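Local coordinates for protein ethylbenzene dehydrogenase alpha-subunit (Aromatoleum aromaticum, PDB 2IVF) that is the molybdenum-containing alpha subunit of a dehydrogenase, holding two pterin guanine dinucleotide cofactors and an iron-sulfur cluster, at residues Tyr932-Leu945 with Ser960-Ser972. Sequence-based numbering, arbitrary orientation.
Sequences YDILLIGMPKPLHL and SPAPVTDRGVRVS. With MD1 (phosphoric acid 4-(2-amino-4-oxo-3,4,5,6,-tetrahydro-pteridin-6-yl)-2-hydroxy-3,4-dimercapto-but-3-en-yl ester guanylate ester), chain N; GOL (glycerol), chain H.
In the molybdopterin-dinucleotide-binding part of the chain, the loop 932-945 and the segment 960-972, which runs into the last strand, 969-975, build a wall of the MD1 pterin pocket, and L936 and D966 touch across it, L936 CD1 lying 3.6 Å from D966 CB. The pterin amine N16 donates an almost straight bond to Y932 OH (2.9 Å, 167°) and a weak one to D933 OD2. Branched, apolar L936 lets CD1 touch D966, N16 (3.4 Å) and one face of the Y932 ring, offset toward its rim. On 960-972, R967 suits its place because its guanidinium serves several partners: NH2 donates to MD1 O14 in the guanidinium plane and forms a salt bridge with a phosphate oxygen of the other dinucleotide, MGD, while NH1 forms one with D966 OD1 (2.7 Å), using the syn lone pair of that oxygen, which lies 21° out of the guanidinium plane. D966 OD2 forms a salt bridge with R615, so both carboxylate oxygens are engaged. Water 1 links Y932 OH to D966 OD1.

Farther along, prolines stiffen both chains and supply apolar surface: P940 CB meets P961 CB at 3.7 Å, and L945 CD2 reaches P961 CG. G938 has positive phi, and a CB there would clash with P963 O; without one, P963 CA makes a CA-H...O contact with G938 O (3.2 Å). T965 OG1 donates to M939 O at a doubtfully short 2.4 Å and accepts from water 2, which also donates to L936 O.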
loop_
_atom_site.group_PDB
_atom_site.type_symbol
_atom_site.label_atom_id
_atom_site.label_comp_id
_atom_site.label_asym_id
_atom_site.label_seq_id
_atom_site.Cartn_x
_atom_site.Cartn_y
_atom_site.Cartn_z
ATOM N N TYR A 932 17.669 -3.548 4.854
ATOM C CA TYR A 932 17.857 -2.900 6.142
ATOM C C TYR A 932 17.714 -3.901 7.286
ATOM O O TYR A 932 18.366 -3.777 8.332
ATOM C CB TYR A 932 16.901 -1.726 6.296
ATOM C CG TYR A 932 15.709 -1.856 7.178
ATOM C CD1 TYR A 932 14.476 -2.352 6.692
ATOM C CD2 TYR A 932 15.745 -1.319 8.454
ATOM C CE1 TYR A 932 13.337 -2.380 7.501
ATOM C CE2 TYR A 932 14.624 -1.339 9.279
ATOM C CZ TYR A 932 13.420 -1.869 8.808
ATOM O OH TYR A 932 12.350 -1.868 9.658
ATOM N N ASP A 933 16.911 -4.924 7.057
ATOM C CA ASP A 933 16.681 -5.964 8.081
ATOM C C ASP A 933 17.941 -6.684 8.539
ATOM O O ASP A 933 17.953 -7.267 9.647
ATOM C CB ASP A 933 15.627 -6.965 7.594
ATOM C CG ASP A 933 14.453 -6.284 7.003
ATOM O OD1 ASP A 933 14.573 -5.823 5.855
ATOM O OD2 ASP A 933 13.397 -6.188 7.669
ATOM N N ILE A 934 18.991 -6.658 7.710
ATOM C CA ILE A 934 20.212 -7.352 8.027
ATOM C C ILE A 934 20.745 -6.868 9.373
ATOM O O ILE A 934 21.390 -7.636 10.095
ATOM C CB ILE A 934 21.292 -7.202 6.921
ATOM C CG1 ILE A 934 22.423 -8.215 7.087
ATOM C CG2 ILE A 934 21.959 -5.768 6.913
ATOM C CD1 ILE A 934 23.320 -8.276 5.892
ATOM N N LEU A 935 20.482 -5.621 9.729
ATOM C CA LEU A 935 21.091 -5.053 10.962
ATOM C C LEU A 935 20.170 -5.031 12.194
ATOM O O LEU A 935 20.518 -4.436 13.215
ATOM C CB LEU A 935 21.689 -3.664 10.689
ATOM C CG LEU A 935 20.873 -2.666 9.869
ATOM C CD1 LEU A 935 19.724 -2.194 10.737
ATOM C CD2 LEU A 935 21.745 -1.544 9.443
ATOM N N LEU A 936 19.044 -5.743 12.106
ATOM C CA LEU A 936 17.937 -5.562 13.067
ATOM C C LEU A 936 17.929 -6.522 14.231
ATOM O O LEU A 936 17.307 -6.220 15.234
ATOM C CB LEU A 936 16.588 -5.525 12.366
ATOM C CG LEU A 936 16.332 -4.354 11.388
ATOM C CD1 LEU A 936 14.912 -4.541 10.779
ATOM C CD2 LEU A 936 16.463 -2.884 12.011
ATOM N N ILE A 937 18.701 -7.606 14.106
ATOM C CA ILE A 937 19.106 -8.519 15.183
ATOM C C ILE A 937 18.017 -9.369 15.750
ATOM O O ILE A 937 18.219 -10.564 15.888
ATOM C CB ILE A 937 19.822 -7.791 16.354
ATOM C CG1 ILE A 937 21.023 -6.960 15.862
ATOM C CG2 ILE A 937 20.253 -8.793 17.416
ATOM C CD1 ILE A 937 21.789 -7.609 14.836
ATOM N N GLY A 938 16.933 -8.742 16.189
ATOM C CA GLY A 938 15.747 -9.432 16.656
ATOM C C GLY A 938 15.852 -9.899 18.085
ATOM O O GLY A 938 15.387 -10.981 18.417
ATOM N N MET A 939 16.467 -9.100 18.934
ATOM C CA MET A 939 16.682 -9.488 20.322
ATOM C C MET A 939 15.337 -9.836 20.956
ATOM O O MET A 939 14.481 -8.977 21.040
ATOM C CB MET A 939 17.315 -8.326 21.103
ATOM C CG MET A 939 18.686 -7.892 20.643
ATOM S SD MET A 939 19.949 -9.182 20.872
ATOM C CE MET A 939 20.184 -9.190 22.656
ATOM N N PRO A 940 15.119 -11.106 21.356
ATOM C CA PRO A 940 13.862 -11.419 21.996
ATOM C C PRO A 940 13.870 -10.991 23.442
ATOM O O PRO A 940 14.898 -11.104 24.106
ATOM C CB PRO A 940 13.779 -12.948 21.897
ATOM C CG PRO A 940 14.880 -13.373 21.035
ATOM C CD PRO A 940 15.926 -12.316 21.162
ATOM N N LYS A 941 12.720 -10.554 23.937
ATOM C CA LYS A 941 12.614 -10.093 25.320
ATOM C C LYS A 941 12.692 -11.287 26.255
ATOM O O LYS A 941 11.813 -12.134 26.242
ATOM C CB LYS A 941 11.331 -9.254 25.559
ATOM C CG LYS A 941 11.277 -8.723 27.003
ATOM C CD LYS A 941 10.473 -7.453 27.112
ATOM C CE LYS A 941 10.249 -7.054 28.563
ATOM N NZ LYS A 941 9.635 -5.684 28.660
ATOM N N PRO A 942 13.780 -11.395 27.032
ATOM C CA PRO A 942 13.972 -12.594 27.838
ATOM C C PRO A 942 12.858 -12.895 28.852
ATOM O O PRO A 942 12.657 -14.061 29.186
ATOM C CB PRO A 942 15.277 -12.312 28.582
ATOM C CG PRO A 942 15.973 -11.396 27.770
ATOM C CD PRO A 942 14.909 -10.476 27.195
ATOM N N LEU A 943 12.147 -11.851 29.325
ATOM C CA LEU A 943 11.094 -12.039 30.327
ATOM C C LEU A 943 9.958 -12.858 29.715
ATOM O O LEU A 943 9.196 -13.497 30.428
ATOM C CB LEU A 943 10.544 -10.700 30.824
ATOM C CG LEU A 943 11.505 -9.852 31.660
ATOM C CD1 LEU A 943 10.732 -8.614 32.157
ATOM C CD2 LEU A 943 12.065 -10.676 32.776
ATOM N N HIS A 944 9.890 -12.890 28.396
ATOM C CA HIS A 944 8.892 -13.715 27.727
ATOM C C HIS A 944 9.198 -15.197 27.622
ATOM O O HIS A 944 8.427 -15.924 27.031
ATOM C CB HIS A 944 8.510 -13.110 26.397
ATOM C CG HIS A 944 7.976 -11.727 26.521
ATOM N ND1 HIS A 944 7.522 -11.012 25.430
ATOM C CD2 HIS A 944 7.740 -10.952 27.607
ATOM C CE1 HIS A 944 7.132 -9.811 25.828
ATOM N NE2 HIS A 944 7.214 -9.762 27.150
ATOM N N LEU A 945 10.271 -15.640 28.296
ATOM C CA LEU A 945 10.547 -17.041 28.534
ATOM C C LEU A 945 9.882 -17.468 29.834
ATOM O O LEU A 945 9.872 -18.635 30.161
ATOM C CB LEU A 945 12.057 -17.260 28.609
ATOM C CG LEU A 945 12.785 -17.105 27.256
ATOM C CD1 LEU A 945 14.267 -16.816 27.459
ATOM C CD2 LEU A 945 12.561 -18.358 26.380
ATOM N N SER A 960 5.604 -16.823 24.189
ATOM C CA SER A 960 7.003 -17.116 23.834
ATOM C C SER A 960 7.673 -15.826 23.293
ATOM O O SER A 960 6.988 -14.879 22.881
ATOM C CB SER A 960 7.123 -18.301 22.865
ATOM O OG SER A 960 7.061 -17.901 21.518
ATOM N N PRO A 961 9.005 -15.755 23.385
ATOM C CA PRO A 961 9.746 -14.537 23.085
ATOM C C PRO A 961 9.873 -14.337 21.604
ATOM O O PRO A 961 10.473 -15.156 20.937
ATOM C CB PRO A 961 11.116 -14.788 23.745
ATOM C CG PRO A 961 11.212 -16.231 23.928
ATOM C CD PRO A 961 9.877 -16.844 23.871
ATOM N N ALA A 962 9.305 -13.265 21.098
ATOM C CA ALA A 962 9.319 -12.970 19.661
ATOM C C ALA A 962 10.636 -12.303 19.232
ATOM O O ALA A 962 11.053 -11.291 19.779
ATOM C CB ALA A 962 8.109 -12.098 19.286
ATOM N N PRO A 963 11.312 -12.884 18.227
ATOM C CA PRO A 963 12.603 -12.358 17.747
ATOM C C PRO A 963 12.444 -11.236 16.737
ATOM O O PRO A 963 12.985 -11.300 15.623
ATOM C CB PRO A 963 13.219 -13.592 17.105
ATOM C CG PRO A 963 11.997 -14.254 16.487
ATOM C CD PRO A 963 10.909 -14.097 17.504
ATOM N N VAL A 964 11.737 -10.187 17.150
ATOM C CA VAL A 964 11.051 -9.278 16.214
ATOM C C VAL A 964 11.241 -7.814 16.577
ATOM O O VAL A 964 10.625 -6.958 15.986
ATOM C CB VAL A 964 9.548 -9.558 16.167
ATOM C CG1 VAL A 964 9.248 -11.038 15.722
ATOM C CG2 VAL A 964 8.836 -9.199 17.510
ATOM N N THR A 965 12.088 -7.568 17.565
ATOM C CA THR A 965 12.212 -6.285 18.258
ATOM C C THR A 965 13.081 -5.296 17.499
ATOM O O THR A 965 14.029 -4.732 18.033
ATOM C CB THR A 965 12.806 -6.515 19.633
ATOM O OG1 THR A 965 14.085 -7.150 19.496
ATOM C CG2 THR A 965 11.849 -7.448 20.461
ATOM N N ASP A 966 12.714 -5.057 16.263
ATOM C CA ASP A 966 13.496 -4.222 15.378
ATOM C C ASP A 966 13.256 -2.698 15.497
ATOM O O ASP A 966 14.038 -1.900 14.975
ATOM C CB ASP A 966 13.268 -4.642 13.924
ATOM C CG ASP A 966 11.866 -4.438 13.483
ATOM O OD1 ASP A 966 11.442 -3.257 13.317
ATOM O OD2 ASP A 966 11.207 -5.451 13.191
ATOM N N ARG A 967 12.166 -2.294 16.149
ATOM C CA ARG A 967 11.805 -0.915 16.184
ATOM C C ARG A 967 12.666 -0.236 17.248
ATOM O O ARG A 967 12.609 -0.588 18.457
ATOM C CB ARG A 967 10.305 -0.773 16.501
ATOM C CG ARG A 967 9.351 -1.446 15.531
ATOM C CD ARG A 967 9.281 -0.637 14.211
ATOM N NE ARG A 967 8.155 -0.992 13.364
ATOM C CZ ARG A 967 8.185 -1.824 12.330
ATOM N NH1 ARG A 967 9.297 -2.435 11.962
ATOM N NH2 ARG A 967 7.081 -2.032 11.635
ATOM N N GLY A 968 13.517 0.694 16.802
ATOM C CA GLY A 968 14.367 1.428 17.696
ATOM C C GLY A 968 15.784 0.900 17.739
ATOM O O GLY A 968 16.601 1.370 18.512
ATOM N N VAL A 969 16.082 -0.102 16.908
ATOM C CA VAL A 969 17.447 -0.551 16.765
ATOM C C VAL A 969 18.316 0.651 16.391
ATOM O O VAL A 969 17.873 1.595 15.700
ATOM C CB VAL A 969 17.554 -1.697 15.768
ATOM C CG1 VAL A 969 19.050 -1.959 15.326
ATOM C CG2 VAL A 969 16.947 -2.975 16.422
ATOM N N ARG A 970 19.538 0.632 16.876
ATOM C CA ARG A 970 20.451 1.703 16.625
ATOM C C ARG A 970 21.163 1.533 15.298
ATOM O O ARG A 970 21.714 0.475 15.004
ATOM C CB ARG A 970 21.505 1.763 17.728
ATOM C CG ARG A 970 20.940 2.066 19.110
ATOM C CD ARG A 970 19.992 3.257 19.130
ATOM N NE ARG A 970 19.577 3.689 20.469
ATOM C CZ ARG A 970 20.236 4.591 21.225
ATOM N NH1 ARG A 970 21.362 5.177 20.827
ATOM N NH2 ARG A 970 19.772 4.935 22.421
ATOM N N VAL A 971 21.215 2.620 14.535
ATOM C CA VAL A 971 22.019 2.684 13.337
ATOM C C VAL A 971 22.733 4.018 13.268
ATOM O O VAL A 971 22.293 4.977 13.863
ATOM C CB VAL A 971 21.189 2.509 12.072
ATOM C CG1 VAL A 971 20.520 1.137 12.107
ATOM C CG2 VAL A 971 20.180 3.671 11.879
ATOM N N SER A 972 23.879 4.019 12.590
ATOM C CA SER A 972 24.555 5.236 12.141
ATOM C C SER A 972 24.252 5.399 10.644
ATOM O O SER A 972 23.955 4.433 9.977
ATOM C CB SER A 972 26.043 5.087 12.377
ATOM O OG SER A 972 26.412 5.460 13.703
HETATM P PB MD1 N . 6.398 -12.652 4.613
HETATM O O3B MD1 N . 6.147 -11.731 3.352
HETATM O O1B MD1 N . 5.149 -13.423 4.845
HETATM O O2B MD1 N . 7.736 -13.285 4.604
HETATM O O3A MD1 N . 6.486 -11.566 5.766
HETATM C C10 MD1 N . 5.332 -11.115 6.508
HETATM C C11 MD1 N . 5.865 -9.970 7.354
HETATM O O11 MD1 N . 5.951 -8.851 6.408
HETATM C C12 MD1 N . 4.875 -9.610 8.430
HETATM S S12 MD1 N . 3.245 -10.125 8.367
HETATM C C13 MD1 N . 5.226 -8.791 9.473
HETATM S S13 MD1 N . 4.126 -8.324 10.665
HETATM C C14 MD1 N . 6.602 -8.273 9.654
HETATM N N15 MD1 N . 6.807 -6.865 9.648
HETATM C C16 MD1 N . 8.068 -6.327 9.681
HETATM C C15 MD1 N . 8.169 -4.953 9.797
HETATM O O14 MD1 N . 7.147 -4.221 9.880
HETATM N N17 MD1 N . 9.436 -4.470 9.741
HETATM C C17 MD1 N . 10.546 -5.312 9.654
HETATM N N16 MD1 N . 11.736 -4.728 9.635
HETATM N N18 MD1 N . 10.408 -6.646 9.592
HETATM C C20 MD1 N . 9.193 -7.151 9.612
HETATM N N8 MD1 N . 9.049 -8.502 9.602
HETATM C C7 MD1 N . 7.791 -9.196 9.542
HETATM P PA MD1 N . 6.747 -11.722 1.859
HETATM O O1A MD1 N . 5.713 -11.027 1.034
HETATM O O2A MD1 N . 8.093 -11.108 1.915
HETATM O "O5'" MD1 N . 6.886 -13.232 1.417
HETATM C "C5'" MD1 N . 5.671 -13.926 1.152
HETATM C "C4'" MD1 N . 5.763 -14.600 -0.154
HETATM O "O4'" MD1 N . 4.448 -15.101 -0.364
HETATM C "C1'" MD1 N . 4.298 -15.115 -1.784
HETATM N N9 MD1 N . 2.905 -15.200 -2.246
HETATM C C4 MD1 N . 2.374 -16.308 -2.741
HETATM N N3 MD1 N . 2.927 -17.533 -2.903
HETATM C C2 MD1 N . 2.205 -18.531 -3.415
HETATM N N2 MD1 N . 2.746 -19.769 -3.567
HETATM N N1 MD1 N . 0.923 -18.252 -3.845
HETATM C C6 MD1 N . 0.303 -17.033 -3.713
HETATM O O6 MD1 N . -0.870 -16.910 -4.066
HETATM C C5 MD1 N . 1.056 -16.006 -3.124
HETATM N N7 MD1 N . 0.841 -14.723 -2.853
HETATM C C8 MD1 N . 1.967 -14.250 -2.311
HETATM C "C2'" MD1 N . 4.906 -13.795 -2.249
HETATM O "O2'" MD1 N . 5.349 -13.813 -3.628
HETATM C "C3'" MD1 N . 6.037 -13.552 -1.239
HETATM O "O3'" MD1 N . 7.347 -13.780 -1.823
HETATM C C1 GOL H . 6.325 -14.490 29.373
HETATM O O1 GOL H . 6.133 -13.528 30.427
HETATM C C2 GOL H . 5.262 -15.515 28.984
HETATM O O2 GOL H . 4.243 -15.083 28.099
HETATM C C3 GOL H . 5.876 -16.769 28.353
HETATM O O3 GOL H . 5.480 -17.081 27.013
HETATM O O HOH W 1 12.672 -1.167 12.290
HETATM O O HOH W 2 16.362 -6.433 18.120
HETATM O O HOH W 3 7.436 -12.051 22.717
#